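Local coordinates for protein salmonella typhimurium DB7155 bacteriophage DET7 tailspike (Bacteriophage, PDB 2V5I) that binds and probably hydrolyses the O-antigen of Salmonella as the receptor-binding tailspike of a myovirus, working as a trimer of parallel beta-helices, at residues V351-A357 with V373-L379; K108-D112 with M330-G334; S250-S256 with V281-W287; N380-I386 with Q405-V411. Residues are numbered along the deposited sequence.

Contact 1: V351-A357 with V373-L379; sequences VQDCAGA and VIDCNYL
Two successive rungs of the parallel beta-helix stack here; in each the chain leaves its strand (345-352 and 371-374) and turns in the same way. The register is parallel: V351 faces V373 (CA-CA 4.7 Å) and Q352 faces I374 (4.9 Å). I374 N donates to V351 O (3.0 Å) and D353 N to I374 O (2.9 Å). D353 (phi/psi 66/52) and D375 (55/42) are both left-handed, so both segments corner at equivalent positions. Such repetition from coil to coil is the hallmark of the parallel beta-helix, the fold of the P22 tailspike family. C354 and C376, both m rotamers, stack at the corner, C354 CB lying 3.7 Å from C376 SG, while V351 CG1 is 3.8 Å from the same sulfur. Past the corner N377 is also left-handed (53/39), and the register slips so that A355 lies near Y378 and G356 near N377. Three bonds tie this part: Y378 N to C354 O (3.2 Å), L379 N to A355 O (3.1 Å) and N377 N to G356 O (2.7 Å). The Y378 side chain (p) brings its ring over A355, whose CA sits 3.7 Å from the centroid in a CH-pi contact. D353 forms a salt bridge with K403; D375 bonds Y345 of the second subunit.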
loop_
_atom_site.group_PDB
_atom_site.type_symbol
_atom_site.label_atom_id
_atom_site.label_comp_id
_atom_site.label_asym_id
_atom_site.label_seq_id
_atom_site.Cartn_x
_atom_site.Cartn_y
_atom_site.Cartn_z
ATOM N N VAL A 351 2.096 -4.998 10.354
ATOM C CA VAL A 351 1.803 -5.722 11.579
ATOM C C VAL A 351 1.889 -4.689 12.707
ATOM O O VAL A 351 2.933 -4.060 12.891
ATOM C CB VAL A 351 2.812 -6.877 11.798
ATOM C CG1 VAL A 351 2.490 -7.588 13.082
ATOM C CG2 VAL A 351 2.773 -7.859 10.655
ATOM N N GLN A 352 0.826 -4.532 13.478
ATOM C CA GLN A 352 0.820 -3.480 14.490
ATOM C C GLN A 352 0.088 -3.943 15.738
ATOM O O GLN A 352 -0.965 -4.570 15.651
ATOM C CB GLN A 352 0.328 -2.142 13.945
ATOM C CG GLN A 352 -0.963 -2.107 13.342
ATOM C CD GLN A 352 -1.289 -0.869 12.402
ATOM O OE1 GLN A 352 -0.443 -0.015 11.955
ATOM N NE2 GLN A 352 -2.546 -0.800 12.111
ATOM N N ASP A 353 0.700 -3.697 16.898
ATOM C CA ASP A 353 0.002 -3.892 18.213
ATOM C C ASP A 353 -0.307 -5.351 18.432
ATOM O O ASP A 353 -1.467 -5.688 18.739
ATOM C CB ASP A 353 -1.276 -3.017 18.314
ATOM C CG ASP A 353 -1.751 -2.785 19.771
ATOM O OD1 ASP A 353 -0.969 -2.978 20.708
ATOM O OD2 ASP A 353 -2.910 -2.360 19.939
ATOM N N CYS A 354 0.725 -6.191 18.303
ATOM C CA CYS A 354 0.607 -7.654 18.533
ATOM C C CYS A 354 1.139 -8.001 19.909
ATOM O O CYS A 354 2.120 -7.415 20.408
ATOM C CB CYS A 354 1.291 -8.516 17.482
ATOM S SG CYS A 354 0.442 -8.421 15.856
ATOM N N ALA A 355 0.405 -8.868 20.614
ATOM C CA ALA A 355 0.832 -9.289 21.947
ATOM C C ALA A 355 2.124 -10.091 21.970
ATOM O O ALA A 355 2.904 -9.965 22.910
ATOM C CB ALA A 355 -0.266 -10.081 22.630
ATOM N N GLY A 356 2.347 -10.958 20.981
ATOM C CA GLY A 356 3.638 -11.592 20.793
ATOM C C GLY A 356 4.466 -10.989 19.652
ATOM O O GLY A 356 4.295 -9.820 19.290
ATOM N N ALA A 357 5.359 -11.792 19.095
ATOM C CA ALA A 357 6.264 -11.343 18.044
ATOM C C ALA A 357 5.462 -10.835 16.844
ATOM O O ALA A 357 4.375 -11.345 16.531
ATOM C CB ALA A 357 7.146 -12.451 17.642
ATOM N N VAL A 373 6.348 -3.141 11.273
ATOM C CA VAL A 373 6.123 -4.068 12.400
ATOM C C VAL A 373 6.353 -3.263 13.660
ATOM O O VAL A 373 7.507 -3.090 14.086
ATOM C CB VAL A 373 7.082 -5.290 12.365
ATOM C CG1 VAL A 373 6.756 -6.208 13.519
ATOM C CG2 VAL A 373 6.952 -6.060 11.114
ATOM N N ILE A 374 5.267 -2.825 14.300
ATOM C CA ILE A 374 5.362 -1.826 15.354
ATOM C C ILE A 374 4.489 -2.220 16.547
ATOM O O ILE A 374 3.442 -2.829 16.365
ATOM C CB ILE A 374 4.952 -0.429 14.858
ATOM C CG1 ILE A 374 3.525 -0.387 14.386
ATOM C CG2 ILE A 374 5.906 0.044 13.733
ATOM C CD1 ILE A 374 3.060 0.935 13.978
ATOM N N ASP A 375 4.946 -1.847 17.762
ATOM C CA ASP A 375 4.177 -2.105 19.011
ATOM C C ASP A 375 3.869 -3.595 19.106
ATOM O O ASP A 375 2.774 -4.003 19.594
ATOM C CB ASP A 375 2.932 -1.205 19.052
ATOM C CG ASP A 375 3.264 0.210 19.437
ATOM O OD1 ASP A 375 4.309 0.389 20.079
ATOM O OD2 ASP A 375 2.520 1.141 19.057
ATOM N N CYS A 376 4.859 -4.416 18.774
ATOM C CA CYS A 376 4.725 -5.840 18.948
ATOM C C CYS A 376 5.389 -6.328 20.256
ATOM O O CYS A 376 6.060 -5.580 20.973
ATOM C CB CYS A 376 5.184 -6.631 17.703
ATOM S SG CYS A 376 4.029 -6.313 16.315
ATOM N N ASN A 377 5.099 -7.583 20.573
ATOM C CA ASN A 377 5.474 -8.170 21.870
ATOM C C ASN A 377 5.013 -7.369 23.079
ATOM O O ASN A 377 5.734 -7.227 24.057
ATOM C CB ASN A 377 6.954 -8.483 21.944
ATOM C CG ASN A 377 7.274 -9.426 23.097
ATOM O OD1 ASN A 377 6.407 -10.239 23.497
ATOM N ND2 ASN A 377 8.474 -9.313 23.668
ATOM N N TYR A 378 3.799 -6.820 23.006
ATOM C CA TYR A 378 3.364 -5.904 24.070
ATOM C C TYR A 378 3.109 -6.659 25.389
ATOM O O TYR A 378 3.116 -6.038 26.428
ATOM C CB TYR A 378 2.198 -5.006 23.612
ATOM C CG TYR A 378 0.831 -5.629 23.477
ATOM C CD1 TYR A 378 0.153 -6.116 24.590
ATOM C CD2 TYR A 378 0.161 -5.664 22.247
ATOM C CE1 TYR A 378 -1.086 -6.679 24.486
ATOM C CE2 TYR A 378 -1.083 -6.231 22.137
ATOM C CZ TYR A 378 -1.729 -6.718 23.253
ATOM O OH TYR A 378 -3.008 -7.273 23.180
ATOM N N LEU A 379 2.942 -7.986 25.358
ATOM C CA LEU A 379 2.851 -8.798 26.590
ATOM C C LEU A 379 4.227 -9.261 27.089
ATOM O O LEU A 379 4.318 -9.978 28.087
ATOM C CB LEU A 379 1.927 -10.005 26.414
ATOM C CG LEU A 379 0.452 -9.690 26.242
ATOM C CD1 LEU A 379 -0.375 -10.978 26.234
ATOM C CD2 LEU A 379 -0.069 -8.800 27.319
#

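Contact 2: K108-D112 with M330-G334; sequences KWITD and MNSLG
W109 lays its indole over L333, with L333 CB 3.9 Å from the centroid of the six-membered ring and 17° off its normal, a CH-pi contact over the ring face. The tryptophan belongs to a long excursion from the parallel beta-helix, in the loop that runs from strand 98-99 to helix 113-117; L333 sits in the turn between strands 323-330 and 335-342 of a much later coil. Neither segment is helix or strand at the meeting point, and the backbones stay apart, the closest CA pair being W109 and L333 at 7.9 Å. W109 (m, chi2 112°) and L333 (t, p) both point CA-to-CB toward the opposing segment, and W109 CZ2 reaches L333 CB at 3.7 Å. T111 (p) adds a looser contact, its CG2 4.2 Å from L333 CD1. N331 takes a left-handed conformation (phi/psi 65/32) at the corner of its coil; its side chain bonds S284 in the preceding coil and Y378 two coils further on. V286 and Y378 also pack on W109, so the indole lies across several rungs. At the edge of the ring, near its plane, W109 NE1 donates a hydrogen bond to the backbone N331 O at 3.1 Å.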
loop_
_atom_site.group_PDB
_atom_site.type_symbol
_atom_site.label_atom_id
_atom_site.label_comp_id
_atom_site.label_asym_id
_atom_site.label_seq_id
_atom_site.Cartn_x
_atom_site.Cartn_y
_atom_site.Cartn_z
ATOM N N LYS A 108 -9.219 -7.193 26.184
ATOM C CA LYS A 108 -7.854 -7.654 26.411
ATOM C C LYS A 108 -7.742 -9.167 26.476
ATOM O O LYS A 108 -8.630 -9.846 26.978
ATOM C CB LYS A 108 -7.266 -7.083 27.713
ATOM C CG LYS A 108 -7.387 -5.575 27.887
ATOM C CD LYS A 108 -6.957 -4.820 26.665
ATOM C CE LYS A 108 -7.118 -3.295 26.813
ATOM N NZ LYS A 108 -6.169 -2.565 25.878
ATOM N N TRP A 109 -6.604 -9.681 26.062
ATOM C CA TRP A 109 -6.341 -11.126 26.136
ATOM C C TRP A 109 -6.350 -11.568 27.592
ATOM O O TRP A 109 -5.798 -10.878 28.476
ATOM C CB TRP A 109 -4.964 -11.434 25.521
ATOM C CG TRP A 109 -4.908 -11.413 24.022
ATOM C CD1 TRP A 109 -4.250 -10.513 23.226
ATOM C CD2 TRP A 109 -5.446 -12.407 23.169
ATOM N NE1 TRP A 109 -4.436 -10.858 21.900
ATOM C CE2 TRP A 109 -5.169 -12.009 21.827
ATOM C CE3 TRP A 109 -6.211 -13.541 23.387
ATOM C CZ2 TRP A 109 -5.572 -12.779 20.717
ATOM C CZ3 TRP A 109 -6.594 -14.335 22.310
ATOM C CH2 TRP A 109 -6.281 -13.914 20.963
ATOM N N ILE A 110 -6.927 -12.740 27.824
ATOM C CA ILE A 110 -6.777 -13.484 29.095
ATOM C C ILE A 110 -5.818 -14.607 28.828
ATOM O O ILE A 110 -6.077 -15.471 27.975
ATOM C CB ILE A 110 -8.128 -14.048 29.562
ATOM C CG1 ILE A 110 -9.158 -12.930 29.677
ATOM C CG2 ILE A 110 -7.988 -14.790 30.875
ATOM C CD1 ILE A 110 -10.609 -13.377 30.028
ATOM N N THR A 111 -4.719 -14.625 29.584
ATOM C CA THR A 111 -3.674 -15.631 29.336
ATOM C C THR A 111 -3.479 -16.646 30.470
ATOM O O THR A 111 -2.898 -17.706 30.242
ATOM C CB THR A 111 -2.319 -14.958 29.026
ATOM O OG1 THR A 111 -1.927 -14.167 30.155
ATOM C CG2 THR A 111 -2.445 -14.077 27.774
ATOM N N ASP A 112 -3.992 -16.325 31.653
ATOM C CA ASP A 112 -3.847 -17.201 32.817
ATOM C C ASP A 112 -4.824 -18.372 32.722
ATOM O O ASP A 112 -6.036 -18.161 32.564
ATOM C CB ASP A 112 -4.113 -16.427 34.082
ATOM C CG ASP A 112 -4.067 -17.309 35.308
ATOM O OD1 ASP A 112 -2.940 -17.570 35.799
ATOM O OD2 ASP A 112 -5.149 -17.763 35.772
ATOM N N MET A 330 -3.245 -7.388 13.331
ATOM C CA MET A 330 -3.224 -6.687 14.617
ATOM C C MET A 330 -3.680 -7.584 15.757
ATOM O O MET A 330 -4.556 -8.441 15.582
ATOM C CB MET A 330 -4.165 -5.475 14.541
ATOM C CG MET A 330 -3.741 -4.451 13.536
ATOM S SD MET A 330 -4.800 -2.974 13.582
ATOM C CE MET A 330 -4.478 -2.435 15.258
ATOM N N ASN A 331 -3.001 -7.420 16.897
ATOM C CA ASN A 331 -3.368 -8.061 18.164
ATOM C C ASN A 331 -3.273 -9.591 18.183
ATOM O O ASN A 331 -3.974 -10.237 18.932
ATOM C CB ASN A 331 -4.738 -7.592 18.652
ATOM C CG ASN A 331 -4.940 -7.837 20.120
ATOM O OD1 ASN A 331 -3.997 -7.653 20.933
ATOM N ND2 ASN A 331 -6.186 -8.175 20.512
ATOM N N SER A 332 -2.347 -10.173 17.441
ATOM C CA SER A 332 -2.102 -11.625 17.509
ATOM C C SER A 332 -1.473 -11.986 18.852
ATOM O O SER A 332 -0.739 -11.221 19.437
ATOM C CB SER A 332 -1.216 -12.115 16.354
ATOM O OG SER A 332 0.013 -11.406 16.357
ATOM N N LEU A 333 -1.853 -13.131 19.385
ATOM C CA LEU A 333 -1.229 -13.632 20.614
ATOM C C LEU A 333 0.037 -14.440 20.340
ATOM O O LEU A 333 0.923 -14.495 21.221
ATOM C CB LEU A 333 -2.262 -14.383 21.444
ATOM C CG LEU A 333 -1.831 -14.830 22.832
ATOM C CD1 LEU A 333 -1.463 -13.696 23.745
ATOM C CD2 LEU A 333 -2.948 -15.651 23.485
ATOM N N GLY A 334 0.145 -15.086 19.169
ATOM C CA GLY A 334 1.273 -15.860 18.723
ATOM C C GLY A 334 2.290 -15.024 17.977
ATOM O O GLY A 334 3.103 -14.331 18.611
#

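Contact 3: S250-S256 with V281-W287; sequences SWRAGES and VALSPVW
Backbone hydrogen bonds join these two successive coils in parallel register, S250 opposite A282 (CA-CA 4.9 Å) and W251 opposite L283 (4.7 Å). S250 N donates to V281 O (3.0 Å), L283 N to S250 O (2.8 Å) and R252 N to L283 O (2.9 Å). Left-handed R252 (phi/psi 54/43) and S284 (51/43) then turn both coils alike; beyond the corner V286 N bonds A253 O (2.9 Å) and W287 N bonds E255 O (2.8 Å).

Among the side chains, W251 (t) sets the edge of its indole against L283, W251 CD1 to L283 CB 3.7 Å, and R252 CG lies 3.9 Å from S284 CB. W287 (m) directs its ring edge at the other coil, W287 CD1 being 3.4 Å from G254 O.

Three waters bridge the coils. Water 1 joins S250 OG (2.9 Å), A253 N (3.1 Å) and L283 O (3.1 Å); water 2 joins W251 NE1 (2.9 Å), R252 NE (3.1 Å) and S284 OG (2.9 Å); water 3 accepts from W287 NE1 (2.9 Å) and lies 2.7 Å from G254 O. S284 OG also bonds N331 ND2.

Around the pair, R252 makes a cation-pi contact with W103 and bonds Y224, while S240 of the second subunit packs on W251 and L283. Matching strands, corners and turns one rung apart are the signature of a parallel beta-helix, here the right-handed one of the P22-tailspike family.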
loop_
_atom_site.group_PDB
_atom_site.type_symbol
_atom_site.label_atom_id
_atom_site.label_comp_id
_atom_site.label_asym_id
_atom_site.label_seq_id
_atom_site.Cartn_x
_atom_site.Cartn_y
_atom_site.Cartn_z
ATOM N N SER A 250 -10.127 -12.287 8.885
ATOM C CA SER A 250 -10.375 -13.211 9.986
ATOM C C SER A 250 -10.229 -12.511 11.308
ATOM O O SER A 250 -9.275 -11.804 11.515
ATOM C CB SER A 250 -9.387 -14.395 9.956
ATOM O OG SER A 250 -9.325 -15.146 11.180
ATOM N N TRP A 251 -11.184 -12.746 12.204
ATOM C CA TRP A 251 -11.160 -12.178 13.574
ATOM C C TRP A 251 -11.297 -13.306 14.631
ATOM O O TRP A 251 -12.178 -14.205 14.533
ATOM C CB TRP A 251 -12.312 -11.216 13.764
ATOM C CG TRP A 251 -12.430 -10.559 15.143
ATOM C CD1 TRP A 251 -11.577 -9.696 15.750
ATOM C CD2 TRP A 251 -13.538 -10.718 16.019
ATOM N NE1 TRP A 251 -12.085 -9.296 16.969
ATOM C CE2 TRP A 251 -13.311 -9.893 17.137
ATOM C CE3 TRP A 251 -14.729 -11.428 15.923
ATOM C CZ2 TRP A 251 -14.237 -9.799 18.189
ATOM C CZ3 TRP A 251 -15.653 -11.341 16.962
ATOM C CH2 TRP A 251 -15.401 -10.495 18.068
ATOM N N ARG A 252 -10.411 -13.267 15.613
ATOM C CA ARG A 252 -10.379 -14.179 16.770
ATOM C C ARG A 252 -10.353 -15.672 16.402
ATOM O O ARG A 252 -10.957 -16.515 17.054
ATOM C CB ARG A 252 -11.539 -13.864 17.727
ATOM C CG ARG A 252 -11.343 -12.573 18.511
ATOM C CD ARG A 252 -12.454 -12.333 19.524
ATOM N NE ARG A 252 -12.173 -11.093 20.281
ATOM C CZ ARG A 252 -12.975 -10.607 21.214
ATOM N NH1 ARG A 252 -14.092 -11.219 21.518
ATOM N NH2 ARG A 252 -12.656 -9.477 21.839
ATOM N N ALA A 253 -9.548 -16.016 15.408
ATOM C CA ALA A 253 -9.289 -17.437 15.073
ATOM C C ALA A 253 -8.652 -18.106 16.274
ATOM O O ALA A 253 -7.735 -17.601 16.900
ATOM C CB ALA A 253 -8.354 -17.539 13.875
ATOM N N GLY A 254 -9.183 -19.283 16.600
ATOM C CA GLY A 254 -8.590 -20.125 17.671
ATOM C C GLY A 254 -7.213 -20.612 17.331
ATOM O O GLY A 254 -6.430 -20.899 18.269
ATOM N N GLU A 255 -6.887 -20.731 16.027
ATOM C CA GLU A 255 -5.522 -21.012 15.580
ATOM C C GLU A 255 -4.995 -19.759 14.861
ATOM O O GLU A 255 -4.762 -18.736 15.527
ATOM C CB GLU A 255 -5.369 -22.341 14.794
ATOM C CG GLU A 255 -3.913 -22.861 14.739
ATOM C CD GLU A 255 -3.639 -23.858 13.551
ATOM O OE1 GLU A 255 -4.562 -24.143 12.738
ATOM O OE2 GLU A 255 -2.492 -24.293 13.402
ATOM N N SER A 256 -4.933 -19.770 13.539
ATOM C CA SER A 256 -4.372 -18.681 12.764
ATOM C C SER A 256 -5.419 -18.143 11.806
ATOM O O SER A 256 -6.376 -18.837 11.409
ATOM C CB SER A 256 -3.165 -19.128 11.982
ATOM O OG SER A 256 -2.104 -19.488 12.902
ATOM N N VAL A 281 -6.717 -9.254 6.026
ATOM C CA VAL A 281 -6.563 -8.702 7.377
ATOM C C VAL A 281 -6.817 -9.789 8.385
ATOM O O VAL A 281 -7.812 -10.514 8.275
ATOM C CB VAL A 281 -7.602 -7.588 7.613
ATOM C CG1 VAL A 281 -7.421 -7.036 9.003
ATOM C CG2 VAL A 281 -7.430 -6.453 6.561
ATOM N N ALA A 282 -5.868 -9.977 9.341
ATOM C CA ALA A 282 -6.095 -10.911 10.480
ATOM C C ALA A 282 -6.094 -10.098 11.752
ATOM O O ALA A 282 -5.139 -9.378 12.026
ATOM C CB ALA A 282 -5.049 -12.012 10.543
ATOM N N LEU A 283 -7.152 -10.253 12.577
ATOM C CA LEU A 283 -7.340 -9.483 13.810
ATOM C C LEU A 283 -7.489 -10.479 14.987
ATOM O O LEU A 283 -8.295 -11.439 14.918
ATOM C CB LEU A 283 -8.620 -8.636 13.709
ATOM C CG LEU A 283 -8.663 -7.584 12.610
ATOM C CD1 LEU A 283 -9.995 -6.906 12.737
ATOM C CD2 LEU A 283 -7.564 -6.647 12.709
ATOM N N SER A 284 -6.686 -10.282 16.037
ATOM C CA SER A 284 -6.750 -11.046 17.287
ATOM C C SER A 284 -6.741 -12.578 17.142
ATOM O O SER A 284 -7.499 -13.224 17.860
ATOM C CB SER A 284 -7.987 -10.615 18.056
ATOM O OG SER A 284 -7.911 -9.198 18.327
ATOM N N PRO A 285 -5.907 -13.163 16.267
ATOM C CA PRO A 285 -5.796 -14.648 16.299
ATOM C C PRO A 285 -5.026 -15.112 17.537
ATOM O O PRO A 285 -4.152 -14.424 18.022
ATOM C CB PRO A 285 -4.988 -14.981 15.047
ATOM C CG PRO A 285 -4.114 -13.811 14.944
ATOM C CD PRO A 285 -4.966 -12.603 15.280
ATOM N N VAL A 286 -5.433 -16.264 18.041
ATOM C CA VAL A 286 -4.751 -16.903 19.179
ATOM C C VAL A 286 -3.312 -17.316 18.827
ATOM O O VAL A 286 -2.394 -17.198 19.663
ATOM C CB VAL A 286 -5.605 -18.039 19.765
ATOM C CG1 VAL A 286 -4.833 -18.783 20.854
ATOM C CG2 VAL A 286 -6.913 -17.536 20.283
ATOM N N TRP A 287 -3.095 -17.828 17.614
ATOM C CA TRP A 287 -1.770 -18.121 17.152
ATOM C C TRP A 287 -1.304 -17.026 16.171
ATOM O O TRP A 287 -0.986 -15.930 16.644
ATOM C CB TRP A 287 -1.725 -19.520 16.567
ATOM C CG TRP A 287 -1.863 -20.561 17.669
ATOM C CD1 TRP A 287 -2.999 -20.879 18.399
ATOM C CD2 TRP A 287 -0.812 -21.403 18.196
ATOM N NE1 TRP A 287 -2.696 -21.867 19.317
ATOM C CE2 TRP A 287 -1.379 -22.189 19.226
ATOM C CE3 TRP A 287 0.548 -21.540 17.919
ATOM C CZ2 TRP A 287 -0.644 -23.144 19.950
ATOM C CZ3 TRP A 287 1.291 -22.505 18.653
ATOM C CH2 TRP A 287 0.673 -23.290 19.645
HETATM O O HOH W 1 -7.985 -14.143 13.515
HETATM O O HOH W 2 -10.535 -8.623 19.310
HETATM O O HOH W 3 -5.381 -22.468 20.230
#

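Contact 4: N380-I386 with Q405-V411; sequences NFDSDQI and QPSNGLV
N380 opens the contact in a left-handed conformation (phi/psi 63/43), its side chain (t) reaching into the turn of the next coil: N380 OD1 accepts from N408 N (2.8 Å) and N380 ND2 donates to S407 OG (3.0 Å), while the backbone N380 O receives N408 ND2 (2.9 Å). F381 directs its CB away, but F381 O lies 3.4 Å from N408 CB. D382 centres an inverse gamma turn, with a weak S383 N to F381 O bond (2.8 Å). S383 O approaches G409 CA at 3.5 Å; G409 has phi 83°, and a CB there would collide with that oxygen. Water 4 links S383 O (3.0 Å) to N408 O (2.8 Å). These are neighbouring loops of the parallel beta-helix, leading into strands 386-388 and 412-414, and their pairing becomes more regular toward the strands. D384 (m) has OD1 accepting from L410 N at 2.8 Å. Q385 N donates to L410 O (2.9 Å); its CA-to-CB bond points toward the other loop, and the side chain (m, t) lets Q385 NE2 bond Q405 OE1 (3.1 Å), while water 5 joins Q385 OE1 (2.7 Å) to Q405 NE2 (2.9 Å). At I386, N bonds V411 O (2.9 Å), and CD1 meets V411 CG1 at 4.4 Å.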
loop_
_atom_site.group_PDB
_atom_site.type_symbol
_atom_site.label_atom_id
_atom_site.label_comp_id
_atom_site.label_asym_id
_atom_site.label_seq_id
_atom_site.Cartn_x
_atom_site.Cartn_y
_atom_site.Cartn_z
ATOM N N ASN A 380 5.309 -8.847 26.437
ATOM C CA ASN A 380 6.648 -9.095 26.988
ATOM C C ASN A 380 7.013 -10.563 27.128
ATOM O O ASN A 380 7.626 -10.999 28.156
ATOM C CB ASN A 380 6.833 -8.351 28.307
ATOM C CG ASN A 380 8.300 -8.145 28.679
ATOM O OD1 ASN A 380 9.195 -8.211 27.826
ATOM N ND2 ASN A 380 8.547 -7.914 29.977
ATOM N N PHE A 381 6.684 -11.343 26.116
ATOM C CA PHE A 381 7.203 -12.699 25.977
ATOM C C PHE A 381 8.732 -12.684 25.838
ATOM O O PHE A 381 9.319 -11.677 25.460
ATOM C CB PHE A 381 6.640 -13.387 24.746
ATOM C CG PHE A 381 5.178 -13.742 24.837
ATOM C CD1 PHE A 381 4.785 -14.962 25.347
ATOM C CD2 PHE A 381 4.224 -12.925 24.287
ATOM C CE1 PHE A 381 3.437 -15.309 25.377
ATOM C CE2 PHE A 381 2.876 -13.250 24.311
ATOM C CZ PHE A 381 2.483 -14.429 24.861
ATOM N N ASP A 382 9.388 -13.797 26.148
ATOM C CA ASP A 382 10.806 -13.896 25.878
ATOM C C ASP A 382 11.046 -14.156 24.380
ATOM O O ASP A 382 11.375 -15.278 23.950
ATOM C CB ASP A 382 11.423 -14.989 26.760
ATOM C CG ASP A 382 12.933 -14.942 26.758
ATOM O OD1 ASP A 382 13.506 -13.869 26.439
ATOM O OD2 ASP A 382 13.538 -15.983 27.077
ATOM N N SER A 383 10.857 -13.107 23.576
ATOM C CA SER A 383 10.908 -13.214 22.119
ATOM C C SER A 383 11.378 -11.882 21.541
ATOM O O SER A 383 11.195 -10.833 22.146
ATOM C CB SER A 383 9.518 -13.518 21.540
ATOM O OG SER A 383 9.557 -13.613 20.121
ATOM N N ASP A 384 12.013 -11.944 20.389
ATOM C CA ASP A 384 12.299 -10.753 19.652
ATOM C C ASP A 384 11.062 -10.335 18.866
ATOM O O ASP A 384 10.239 -11.181 18.548
ATOM C CB ASP A 384 13.455 -11.002 18.711
ATOM C CG ASP A 384 14.681 -11.576 19.448
ATOM O OD1 ASP A 384 15.010 -11.078 20.538
ATOM O OD2 ASP A 384 15.271 -12.555 18.952
ATOM N N GLN A 385 10.970 -9.067 18.494
ATOM C CA GLN A 385 9.792 -8.570 17.763
ATOM C C GLN A 385 9.795 -8.987 16.310
ATOM O O GLN A 385 8.721 -9.285 15.738
ATOM C CB GLN A 385 9.677 -7.072 17.908
ATOM C CG GLN A 385 9.367 -6.620 19.360
ATOM C CD GLN A 385 9.667 -5.166 19.636
ATOM O OE1 GLN A 385 9.380 -4.280 18.837
ATOM N NE2 GLN A 385 10.230 -4.912 20.799
ATOM N N ILE A 386 10.962 -8.874 15.657
ATOM C CA ILE A 386 11.105 -9.133 14.250
ATOM C C ILE A 386 12.284 -10.119 14.139
ATOM O O ILE A 386 13.401 -9.774 14.508
ATOM C CB ILE A 386 11.424 -7.812 13.499
ATOM C CG1 ILE A 386 10.291 -6.777 13.660
ATOM C CG2 ILE A 386 11.744 -8.073 12.057
ATOM C CD1 ILE A 386 10.771 -5.317 13.411
ATOM N N GLN A 405 8.897 0.095 25.236
ATOM C CA GLN A 405 9.492 -1.169 24.777
ATOM C C GLN A 405 9.356 -2.253 25.818
ATOM O O GLN A 405 9.528 -2.001 27.004
ATOM C CB GLN A 405 10.971 -0.965 24.440
ATOM C CG GLN A 405 11.226 -0.162 23.184
ATOM C CD GLN A 405 10.957 -0.938 21.915
ATOM O OE1 GLN A 405 11.016 -2.173 21.891
ATOM N NE2 GLN A 405 10.607 -0.225 20.857
ATOM N N PRO A 406 9.088 -3.483 25.387
ATOM C CA PRO A 406 9.123 -4.581 26.354
ATOM C C PRO A 406 10.542 -4.804 26.871
ATOM O O PRO A 406 11.502 -4.601 26.127
ATOM C CB PRO A 406 8.690 -5.810 25.540
ATOM C CG PRO A 406 8.798 -5.443 24.141
ATOM C CD PRO A 406 8.773 -3.934 24.028
ATOM N N SER A 407 10.652 -5.231 28.128
ATOM C CA SER A 407 11.960 -5.452 28.715
ATOM C C SER A 407 12.684 -6.649 28.099
ATOM O O SER A 407 13.917 -6.635 28.017
ATOM C CB SER A 407 11.876 -5.566 30.239
ATOM O OG SER A 407 11.266 -6.761 30.639
ATOM N N ASN A 408 11.964 -7.665 27.652
ATOM C CA ASN A 408 12.577 -8.830 27.029
ATOM C C ASN A 408 12.779 -8.656 25.548
ATOM O O ASN A 408 11.959 -7.999 24.877
ATOM C CB ASN A 408 11.724 -10.081 27.225
ATOM C CG ASN A 408 11.578 -10.457 28.670
ATOM O OD1 ASN A 408 12.554 -10.422 29.412
ATOM N ND2 ASN A 408 10.368 -10.822 29.087
ATOM N N GLY A 409 13.860 -9.256 25.041
ATOM C CA GLY A 409 14.045 -9.430 23.613
ATOM C C GLY A 409 14.617 -8.251 22.872
ATOM O O GLY A 409 14.701 -7.125 23.406
ATOM N N LEU A 410 14.965 -8.508 21.627
ATOM C CA LEU A 410 15.404 -7.481 20.705
ATOM C C LEU A 410 14.214 -6.947 19.883
ATOM O O LEU A 410 13.200 -7.625 19.727
ATOM C CB LEU A 410 16.429 -8.043 19.728
ATOM C CG LEU A 410 17.703 -8.633 20.356
ATOM C CD1 LEU A 410 18.494 -9.452 19.350
ATOM C CD2 LEU A 410 18.506 -7.469 20.852
ATOM N N VAL A 411 14.406 -5.811 19.262
ATOM C CA VAL A 411 13.430 -5.323 18.290
ATOM C C VAL A 411 13.625 -6.135 17.005
ATOM O O VAL A 411 12.662 -6.654 16.455
ATOM C CB VAL A 411 13.562 -3.836 18.036
ATOM C CG1 VAL A 411 12.619 -3.364 16.906
ATOM C CG2 VAL A 411 13.262 -3.076 19.286
HETATM O O HOH W 4 10.755 -7.843 22.397
HETATM O O HOH W 5 9.755 -1.607 18.450
#

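Contacts 1 and 3 are mostly buried and alike: both start on the same parallel sheet, pair two adjacent coils through backbone bonds and left-handed corners, and touch the second subunit. Contact 1 packs sulfurs and a tyrosine ring, while contact 3 adds three bridging waters to its indoles. Contact 4, less buried and untouched by other subunits, carries on from 373-379, pairs it with the coil after, and adds amide and carboxylate side chains to its backbone bonds. Buried too, contact 2 joins segments 218 residues apart mainly through one indole. Its N331 lies between its neighbours: Y378 OH of contact 1 is 2.5 Å from N331 OD1, and the preceding M330 O is 2.9 Å from S284 N of contact 3.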